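Local coordinates for beta-fructofuranosidase (Arthrobacter, PDB 3WPU), which belongs to the levansucrase/invertase family of the beta-fructosidase clan, whose members are built on a five-bladed beta-propeller, at residues K510-K515 with R530-K535; K176-D181 with K316-W321; A201-K206 with T217-V222. All coordinates share one frame; numbering follows the deposited sequence.

Contact 1: residues K510-K515 with R530-K535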
loop_
_atom_site.group_PDB
_atom_site.type_symbol
_atom_site.label_atom_id
_atom_site.label_comp_id
_atom_site.label_asym_id
_atom_site.label_seq_id
_atom_site.Cartn_x
_atom_site.Cartn_y
_atom_site.Cartn_z
ATOM N N LYS A 510 1.928 -28.052 20.182
ATOM C CA LYS A 510 2.716 -29.067 20.878
ATOM C C LYS A 510 1.872 -29.786 21.935
ATOM O O LYS A 510 1.858 -31.013 21.991
ATOM C CB LYS A 510 3.970 -28.436 21.512
ATOM C CG LYS A 510 5.177 -28.359 20.575
ATOM C CD LYS A 510 6.179 -29.491 20.805
ATOM C CE LYS A 510 5.588 -30.884 20.590
ATOM N NZ LYS A 510 6.471 -31.963 21.122
ATOM N N ILE A 511 1.161 -29.012 22.752
ATOM C CA ILE A 511 0.291 -29.556 23.805
ATOM C C ILE A 511 -0.844 -30.436 23.267
ATOM O O ILE A 511 -1.121 -31.513 23.823
ATOM C CB ILE A 511 -0.326 -28.424 24.656
ATOM C CG1 ILE A 511 0.764 -27.707 25.458
ATOM C CG2 ILE A 511 -1.394 -28.974 25.602
ATOM C CD1 ILE A 511 0.312 -26.418 26.095
ATOM N N LEU A 512 -1.508 -29.988 22.198
ATOM C CA LEU A 512 -2.671 -30.707 21.669
ATOM C C LEU A 512 -2.305 -31.839 20.712
ATOM O O LEU A 512 -3.033 -32.826 20.609
ATOM C CB LEU A 512 -3.641 -29.743 20.978
ATOM C CG LEU A 512 -4.211 -28.638 21.858
ATOM C CD1 LEU A 512 -4.988 -27.636 21.008
ATOM C CD2 LEU A 512 -5.088 -29.203 22.972
ATOM N N GLY A 513 -1.190 -31.699 20.009
ATOM C CA GLY A 513 -0.798 -32.674 19.012
ATOM C C GLY A 513 -1.899 -32.974 18.017
ATOM O O GLY A 513 -2.549 -32.063 17.495
ATOM N N SER A 514 -2.130 -34.264 17.784
ATOM C CA SER A 514 -2.978 -34.738 16.689
ATOM C C SER A 514 -4.447 -34.324 16.784
ATOM O O SER A 514 -5.099 -34.140 15.757
ATOM C CB SER A 514 -2.904 -36.263 16.628
ATOM O OG SER A 514 -3.373 -36.819 17.850
ATOM N N LYS A 515 -4.984 -34.187 17.998
ATOM C CA LYS A 515 -6.398 -33.799 18.142
ATOM C C LYS A 515 -6.683 -32.387 17.572
ATOM O O LYS A 515 -7.805 -32.104 17.128
ATOM C CB LYS A 515 -6.904 -33.957 19.590
ATOM C CG LYS A 515 -6.095 -33.262 20.669
ATOM C CD LYS A 515 -6.834 -33.239 22.003
ATOM C CE LYS A 515 -6.721 -34.555 22.760
ATOM N NZ LYS A 515 -5.399 -34.698 23.426
ATOM N N ARG A 530 -13.270 -30.830 21.840
ATOM C CA ARG A 530 -13.665 -29.462 21.528
ATOM C C ARG A 530 -13.478 -28.572 22.750
ATOM O O ARG A 530 -12.909 -27.487 22.672
ATOM C CB ARG A 530 -15.122 -29.417 21.048
ATOM C CG ARG A 530 -15.602 -28.038 20.605
ATOM C CD ARG A 530 -16.973 -28.119 19.953
ATOM N NE ARG A 530 -16.897 -28.879 18.713
ATOM C CZ ARG A 530 -16.442 -28.399 17.551
ATOM N NH1 ARG A 530 -16.023 -27.138 17.441
ATOM N NH2 ARG A 530 -16.400 -29.194 16.487
ATOM N N ALA A 531 -13.945 -29.050 23.901
ATOM C CA ALA A 531 -13.825 -28.282 25.128
ATOM C C ALA A 531 -12.388 -28.001 25.518
ATOM O O ALA A 531 -12.053 -26.903 25.977
ATOM C CB ALA A 531 -14.535 -29.012 26.263
ATOM N N LEU A 532 -11.506 -28.980 25.356
ATOM C CA LEU A 532 -10.159 -28.790 25.830
ATOM C C LEU A 532 -9.360 -27.900 24.876
ATOM O O LEU A 532 -8.502 -27.140 25.315
ATOM C CB LEU A 532 -9.493 -30.131 26.134
ATOM C CG LEU A 532 -8.787 -31.026 25.129
ATOM C CD1 LEU A 532 -7.298 -30.734 25.167
ATOM C CD2 LEU A 532 -9.036 -32.491 25.519
ATOM N N ILE A 533 -9.678 -27.967 23.584
ATOM C CA ILE A 533 -9.058 -27.071 22.609
ATOM C C ILE A 533 -9.474 -25.628 22.894
ATOM O O ILE A 533 -8.623 -24.742 22.970
ATOM C CB ILE A 533 -9.401 -27.477 21.161
ATOM C CG1 ILE A 533 -8.724 -28.807 20.831
ATOM C CG2 ILE A 533 -8.984 -26.383 20.183
ATOM C CD1 ILE A 533 -9.118 -29.374 19.488
ATOM N N GLU A 534 -10.775 -25.399 23.086
ATOM C CA GLU A 534 -11.289 -24.044 23.349
ATOM C C GLU A 534 -10.762 -23.460 24.655
ATOM O O GLU A 534 -10.522 -22.259 24.745
ATOM C CB GLU A 534 -12.820 -24.020 23.353
ATOM C CG GLU A 534 -13.466 -24.268 22.003
ATOM C CD GLU A 534 -14.979 -24.389 22.087
ATOM O OE1 GLU A 534 -15.554 -24.203 23.183
ATOM O OE2 GLU A 534 -15.600 -24.673 21.053
ATOM N N LYS A 535 -10.579 -24.299 25.671
ATOM C CA LYS A 535 -10.002 -23.839 26.935
ATOM C C LYS A 535 -8.542 -23.403 26.762
ATOM O O LYS A 535 -8.121 -22.368 27.284
ATOM C CB LYS A 535 -10.117 -24.932 28.007
ATOM C CG LYS A 535 -9.155 -24.771 29.168
ATOM C CD LYS A 535 -8.993 -26.076 29.933
ATOM C CE LYS A 535 -7.524 -26.502 29.982
ATOM N NZ LYS A 535 -6.619 -25.523 30.642
#
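Leu532 and Ile533, neighbours on helix 527-539, meet Leu512 and Lys515, which sit on either side of a break between two short helices. The pairing is mostly apolar, and the backbones stay well apart: the closest CA pair, Leu512 CA and Ile533 CA, is 7.4 Å apart. The second segment is ordinary helix throughout, and along it Leu532 is the first residue to touch. Its CG is wedged between the backbone N and the carbonyl carbon (chi1 85°), and chi2 of 95° is an unusual value, so the side chain looks somewhat strained. Its methyl CD1 is pressed to 3.5 Å from Leu512 CD2, tighter than ordinary carbon contact, as the two leucines slide past each other in opposite directions. The same CD1 lies 4.1 Å from Lys515 CD, and Leu532 CD2 is 4.2 Å from Lys515 CE. The lysine chain, bent at chi3 (80°) and again at chi4, lays its methylenes across the leucine at about a right angle.

Three consecutive helices, 502-512, 514-520 and 527-539, form this C-terminal part of the chain, far out from the centre of the chain. Gly513, with positive phi, separates the first two and lets the chain turn between Leu512 and Lys515.

Ile533 is buried. Its CG1 packs 3.9 Å from Leu512 CD1, the other branch of that leucine, so the two methyls of Leu512 are shared out between the two neighbours on the facing helix. The isoleucine CD1 reaches on to 3.8 Å from Lys515 O, a carbonyl oxygen of the backbone. Phe516 and Tyr519 of helix 514-520 also touch this isoleucine. Further along helix 527-539, Leu536 continues the apolar row against Ile511 and Leu512.

Contact 2: residues K176-D181 with K316-W321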
loop_
_atom_site.group_PDB
_atom_site.type_symbol
_atom_site.label_atom_id
_atom_site.label_comp_id
_atom_site.label_asym_id
_atom_site.label_seq_id
_atom_site.Cartn_x
_atom_site.Cartn_y
_atom_site.Cartn_z
ATOM N N LYS A 176 -13.805 -8.694 6.112
ATOM C CA LYS A 176 -14.323 -7.489 5.480
ATOM C C LYS A 176 -13.278 -7.005 4.481
ATOM O O LYS A 176 -12.205 -6.498 4.867
ATOM C CB LYS A 176 -14.622 -6.407 6.498
ATOM C CG LYS A 176 -15.763 -6.704 7.434
ATOM C CD LYS A 176 -15.955 -5.513 8.356
ATOM C CE LYS A 176 -17.167 -5.616 9.264
ATOM N NZ LYS A 176 -16.812 -6.475 10.406
ATOM N N LEU A 177 -13.567 -7.215 3.207
ATOM C CA LEU A 177 -12.693 -6.807 2.136
ATOM C C LEU A 177 -13.044 -5.375 1.672
ATOM O O LEU A 177 -14.102 -5.117 1.106
ATOM C CB LEU A 177 -12.782 -7.811 1.001
ATOM C CG LEU A 177 -11.947 -7.542 -0.254
ATOM C CD1 LEU A 177 -10.474 -7.402 0.089
ATOM C CD2 LEU A 177 -12.175 -8.645 -1.268
ATOM N N PHE A 178 -12.180 -4.433 2.016
ATOM C CA PHE A 178 -12.303 -3.049 1.547
ATOM C C PHE A 178 -11.534 -2.942 0.246
ATOM O O PHE A 178 -10.382 -3.294 0.200
ATOM C CB PHE A 178 -11.758 -2.081 2.576
ATOM C CG PHE A 178 -12.563 -2.060 3.849
ATOM C CD1 PHE A 178 -13.676 -1.253 3.978
ATOM C CD2 PHE A 178 -12.244 -2.936 4.876
ATOM C CE1 PHE A 178 -14.439 -1.254 5.143
ATOM C CE2 PHE A 178 -13.002 -2.945 6.043
ATOM C CZ PHE A 178 -14.103 -2.109 6.162
ATOM N N PHE A 179 -12.162 -2.441 -0.794
ATOM C CA PHE A 179 -11.493 -2.352 -2.082
ATOM C C PHE A 179 -11.993 -1.182 -2.907
ATOM O O PHE A 179 -12.862 -0.439 -2.497
ATOM C CB PHE A 179 -11.609 -3.687 -2.829
ATOM C CG PHE A 179 -13.003 -4.004 -3.326
ATOM C CD1 PHE A 179 -13.320 -3.904 -4.679
ATOM C CD2 PHE A 179 -14.006 -4.390 -2.431
ATOM C CE1 PHE A 179 -14.607 -4.196 -5.138
ATOM C CE2 PHE A 179 -15.287 -4.676 -2.885
ATOM C CZ PHE A 179 -15.576 -4.574 -4.234
ATOM N N THR A 180 -11.381 -0.995 -4.064
ATOM C CA THR A 180 -11.764 0.054 -4.973
ATOM C C THR A 180 -12.507 -0.582 -6.128
ATOM O O THR A 180 -11.940 -1.377 -6.889
ATOM C CB THR A 180 -10.564 0.865 -5.479
ATOM O OG1 THR A 180 -9.680 1.212 -4.394
ATOM C CG2 THR A 180 -11.025 2.135 -6.215
ATOM N N ASP A 181 -13.771 -0.217 -6.271
ATOM C CA ASP A 181 -14.661 -0.833 -7.239
ATOM C C ASP A 181 -14.814 0.183 -8.361
ATOM O O ASP A 181 -15.269 1.288 -8.112
ATOM C CB ASP A 181 -16.000 -1.163 -6.565
ATOM C CG ASP A 181 -16.842 -2.181 -7.363
ATOM O OD1 ASP A 181 -16.348 -2.765 -8.368
ATOM O OD2 ASP A 181 -18.014 -2.420 -6.996
ATOM N N LYS A 316 -20.694 0.193 13.644
ATOM C CA LYS A 316 -19.779 -0.890 14.016
ATOM C C LYS A 316 -19.529 -1.852 12.864
ATOM O O LYS A 316 -18.463 -2.465 12.801
ATOM C CB LYS A 316 -20.314 -1.680 15.203
ATOM C CG LYS A 316 -20.447 -0.843 16.462
ATOM C CD LYS A 316 -20.530 -1.715 17.707
ATOM C CE LYS A 316 -20.545 -0.871 18.975
ATOM N NZ LYS A 316 -19.408 0.099 19.043
ATOM N N GLN A 317 -20.497 -1.958 11.953
ATOM C CA GLN A 317 -20.395 -2.885 10.802
ATOM C C GLN A 317 -19.483 -2.343 9.737
ATOM O O GLN A 317 -19.198 -3.057 8.775
ATOM C CB GLN A 317 -21.748 -3.162 10.115
ATOM C CG GLN A 317 -22.918 -3.446 11.033
ATOM C CD GLN A 317 -23.620 -2.162 11.431
ATOM O OE1 GLN A 317 -23.229 -1.518 12.382
ATOM N NE2 GLN A 317 -24.651 -1.781 10.679
ATOM N N LEU A 318 -19.072 -1.086 9.875
ATOM C CA LEU A 318 -18.208 -0.428 8.891
ATOM C C LEU A 318 -18.837 -0.308 7.500
ATOM O O LEU A 318 -18.132 -0.287 6.475
ATOM C CB LEU A 318 -16.845 -1.125 8.828
ATOM C CG LEU A 318 -16.138 -1.395 10.164
ATOM C CD1 LEU A 318 -14.766 -1.982 9.899
ATOM C CD2 LEU A 318 -16.013 -0.147 11.033
ATOM N N THR A 319 -20.163 -0.217 7.445
ATOM C CA THR A 319 -20.888 -0.042 6.187
ATOM C C THR A 319 -21.290 1.406 5.876
ATOM O O THR A 319 -21.828 1.674 4.806
ATOM C CB THR A 319 -22.162 -0.893 6.192
ATOM O OG1 THR A 319 -22.955 -0.520 7.338
ATOM C CG2 THR A 319 -21.828 -2.323 6.289
ATOM N N GLU A 320 -21.052 2.335 6.811
ATOM C CA GLU A 320 -21.347 3.755 6.618
ATOM C C GLU A 320 -20.142 4.554 7.093
ATOM O O GLU A 320 -19.634 4.286 8.160
ATOM C CB GLU A 320 -22.571 4.166 7.435
ATOM C CG GLU A 320 -23.843 3.532 6.898
ATOM C CD GLU A 320 -25.068 3.845 7.723
ATOM O OE1 GLU A 320 -26.127 3.254 7.428
ATOM O OE2 GLU A 320 -24.976 4.661 8.666
ATOM N N TRP A 321 -19.723 5.519 6.276
ATOM C CA TRP A 321 -18.516 6.307 6.487
ATOM C C TRP A 321 -18.825 7.775 6.226
ATOM O O TRP A 321 -19.741 8.103 5.441
ATOM C CB TRP A 321 -17.404 5.818 5.521
ATOM C CG TRP A 321 -16.911 4.449 5.882
ATOM C CD1 TRP A 321 -17.529 3.264 5.622
ATOM C CD2 TRP A 321 -15.727 4.121 6.609
ATOM N NE1 TRP A 321 -16.834 2.231 6.141
ATOM C CE2 TRP A 321 -15.707 2.717 6.755
ATOM C CE3 TRP A 321 -14.688 4.876 7.166
ATOM C CZ2 TRP A 321 -14.690 2.049 7.404
ATOM C CZ3 TRP A 321 -13.669 4.192 7.839
ATOM C CH2 TRP A 321 -13.673 2.795 7.927
#
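Phe178, on strand 174-184 of one propeller blade, packs against Leu318 and Trp321 where the chain turns from strand 305-313 to strand 321-331 of the neighbouring blade. This is a seam between blades, made mostly by side chains.

The apolar contacts centre on the Phe178 ring. Leu318 comes to its rim, close to the ring plane, with CD1 3.8 Å and CB 3.9 Å from Phe178 CZ. Phe178 CE1 also lies 4.0 Å from Trp321 CZ2, the two side chains crossing at about a right angle. Pro247 and Leu225 also touch Phe178.

Lys176 brings its methylenes to the same turn. Its CD is 4.0 Å from Leu318 CD1, and its CE rests 3.3 Å from Gln317 O. A bend at chi4 (80°) then sends NZ off the line of the otherwise extended chain; that amine forms a salt bridge with Glu174.

A hydrogen bond inside the turn itself fixes the indole beside Phe178: Trp321 NE1 donates to Leu318 O over 2.9 Å, with an N-H...O angle of 156° and the nitrogen well above the carbonyl plane, 64° out of it.

Contact 3: residues A201-K206 with T217-V222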
loop_
_atom_site.group_PDB
_atom_site.type_symbol
_atom_site.label_atom_id
_atom_site.label_comp_id
_atom_site.label_asym_id
_atom_site.label_seq_id
_atom_site.Cartn_x
_atom_site.Cartn_y
_atom_site.Cartn_z
ATOM N N ALA A 201 -15.432 0.554 -1.583
ATOM C CA ALA A 201 -16.480 -0.434 -1.385
ATOM C C ALA A 201 -16.055 -1.483 -0.384
ATOM O O ALA A 201 -14.869 -1.620 -0.066
ATOM C CB ALA A 201 -16.824 -1.101 -2.711
ATOM N N LEU A 202 -17.047 -2.237 0.098
ATOM C CA LEU A 202 -16.842 -3.309 1.066
ATOM C C LEU A 202 -17.596 -4.540 0.605
ATOM O O LEU A 202 -18.725 -4.425 0.140
ATOM C CB LEU A 202 -17.429 -2.920 2.426
ATOM C CG LEU A 202 -17.619 -3.997 3.491
ATOM C CD1 LEU A 202 -16.295 -4.562 3.948
ATOM C CD2 LEU A 202 -18.380 -3.428 4.713
ATOM N N SER A 203 -16.998 -5.712 0.774
ATOM C CA SER A 203 -17.728 -6.968 0.642
ATOM C C SER A 203 -17.234 -7.909 1.729
ATOM O O SER A 203 -16.023 -7.941 2.054
ATOM C CB SER A 203 -17.486 -7.600 -0.739
ATOM O OG SER A 203 -18.362 -8.718 -0.925
ATOM N N VAL A 204 -18.185 -8.629 2.318
ATOM C CA VAL A 204 -17.925 -9.536 3.424
ATOM C C VAL A 204 -17.973 -10.978 2.940
ATOM O O VAL A 204 -18.889 -11.380 2.185
ATOM C CB VAL A 204 -18.918 -9.318 4.575
ATOM C CG1 VAL A 204 -18.584 -10.230 5.747
ATOM C CG2 VAL A 204 -18.903 -7.849 5.005
ATOM N N GLY A 205 -17.014 -11.757 3.427
ATOM C CA GLY A 205 -16.939 -13.176 3.124
ATOM C C GLY A 205 -16.320 -13.883 4.295
ATOM O O GLY A 205 -16.233 -13.333 5.393
ATOM N N LYS A 206 -15.891 -15.108 4.065
ATOM C CA LYS A 206 -15.474 -15.963 5.171
ATOM C C LYS A 206 -14.484 -16.992 4.685
ATOM O O LYS A 206 -14.527 -17.413 3.532
ATOM C CB LYS A 206 -16.699 -16.657 5.781
ATOM C CG LYS A 206 -16.451 -17.260 7.145
ATOM C CD LYS A 206 -17.754 -17.710 7.796
ATOM C CE LYS A 206 -17.560 -17.946 9.279
ATOM N NZ LYS A 206 -18.861 -18.007 9.989
ATOM N N THR A 217 -15.727 -18.139 1.063
ATOM C CA THR A 217 -17.148 -18.203 0.840
ATOM C C THR A 217 -17.695 -16.776 1.012
ATOM O O THR A 217 -17.001 -15.895 1.532
ATOM C CB THR A 217 -17.842 -19.193 1.816
ATOM O OG1 THR A 217 -17.715 -18.735 3.165
ATOM C CG2 THR A 217 -17.242 -20.590 1.693
ATOM N N GLY A 218 -18.915 -16.552 0.533
ATOM C CA GLY A 218 -19.557 -15.256 0.636
ATOM C C GLY A 218 -19.089 -14.329 -0.467
ATOM O O GLY A 218 -18.960 -14.753 -1.603
ATOM N N PHE A 219 -18.824 -13.064 -0.142
ATOM C CA PHE A 219 -18.453 -12.068 -1.162
ATOM C C PHE A 219 -19.515 -11.985 -2.264
ATOM O O PHE A 219 -19.227 -11.890 -3.441
ATOM C CB PHE A 219 -17.050 -12.355 -1.706
ATOM C CG PHE A 219 -15.977 -12.274 -0.662
ATOM C CD1 PHE A 219 -15.713 -11.065 -0.018
ATOM C CD2 PHE A 219 -15.247 -13.400 -0.292
ATOM C CE1 PHE A 219 -14.716 -10.987 0.935
ATOM C CE2 PHE A 219 -14.237 -13.319 0.643
ATOM C CZ PHE A 219 -14.001 -12.119 1.296
ATOM N N ASN A 220 -20.762 -12.024 -1.827
ATOM C CA ASN A 220 -21.934 -12.028 -2.704
ATOM C C ASN A 220 -22.572 -10.651 -2.844
ATOM O O ASN A 220 -23.325 -10.402 -3.775
ATOM C CB ASN A 220 -22.994 -13.051 -2.223
ATOM C CG ASN A 220 -23.260 -12.988 -0.727
ATOM O OD1 ASN A 220 -24.157 -12.285 -0.258
ATOM N ND2 ASN A 220 -22.471 -13.729 0.036
ATOM N N LYS A 221 -22.273 -9.772 -1.884
ATOM C CA LYS A 221 -22.887 -8.472 -1.754
ATOM C C LYS A 221 -21.776 -7.435 -1.635
ATOM O O LYS A 221 -20.847 -7.642 -0.872
ATOM C CB LYS A 221 -23.710 -8.461 -0.457
ATOM C CG LYS A 221 -24.370 -7.145 -0.121
ATOM C CD LYS A 221 -25.501 -6.879 -1.071
ATOM C CE LYS A 221 -26.364 -5.692 -0.615
ATOM N NZ LYS A 221 -27.258 -5.323 -1.756
ATOM N N VAL A 222 -21.885 -6.353 -2.390
ATOM C CA VAL A 222 -20.935 -5.227 -2.314
ATOM C C VAL A 222 -21.660 -3.974 -1.824
ATOM O O VAL A 222 -22.712 -3.614 -2.367
ATOM C CB VAL A 222 -20.269 -4.968 -3.670
ATOM C CG1 VAL A 222 -19.317 -3.789 -3.575
ATOM C CG2 VAL A 222 -19.556 -6.224 -4.142
HETATM O O HOH W 1 -21.012 -7.842 2.002
HETATM O O HOH W 2 -21.244 -10.727 0.799
#
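Gly205 faces Gly218 as an antiparallel non-hydrogen-bonded pair, CA to CA 4.2 Å, and Lys206 faces Thr217 as the hydrogen-bonded pair beside it, in strand segments whose directions differ by 157°. Thr217 N bonds to Lys206 O at 2.8 Å, and Lys206 N returns a bond to Thr217 O at 2.9 Å. Further along, the second strand carries two extra residues between Gly218 and Thr223, which bonds to Leu202: a beta bulge. Within it Phe219 N still reaches Val204 O, 2.9 Å away, while two waters bridge the widened gap, one from Val204 N to Lys221 O, the other from Val204 O to Lys221 N.

Ser203 also spans the bulge. With OG anti to the backbone N (chi1 -171°), the hydroxyl donates to Lys221 O at 2.7 Å, so that carbonyl is gripped by a side chain and a water together. Phe219 lays its ring against Gly205 of the first strand. Gly205, lacking a side chain, rests its CA over the ring centre, 3.6 Å from the centroid of Phe219 and 9° off the normal, a close CH-pi contact; Leu177 also touches this phenylalanine. Past the bulge, Ala201 CB meets Val222 CG1 at 3.8 Å.

The whole is a beta hairpin, strands 197-210 and 213-226, forming the outer half of a four-stranded antiparallel propeller blade.

Overall arrangement
From the N terminus, strand 174-184 opens contact 2 first. After a loop the chain enters the hairpin 197-210/213-226, where contact 3 closes a short loop, and only 134 residues after the first segment does 316-321 return to complete contact 2. Contact 3 is thus nested inside the loop of contact 2. The two touch: strands 174-184 and 197-210 are neighbours in one sheet, and Leu202 packs against both Lys176 and Leu318. Contact 3 builds the blade outward; contact 2 joins it to the next. Contact 1 follows in series, its centre about 35 Å from that of contact 2, closing a loop of 14 residues, eight helical, among the C-terminal helices.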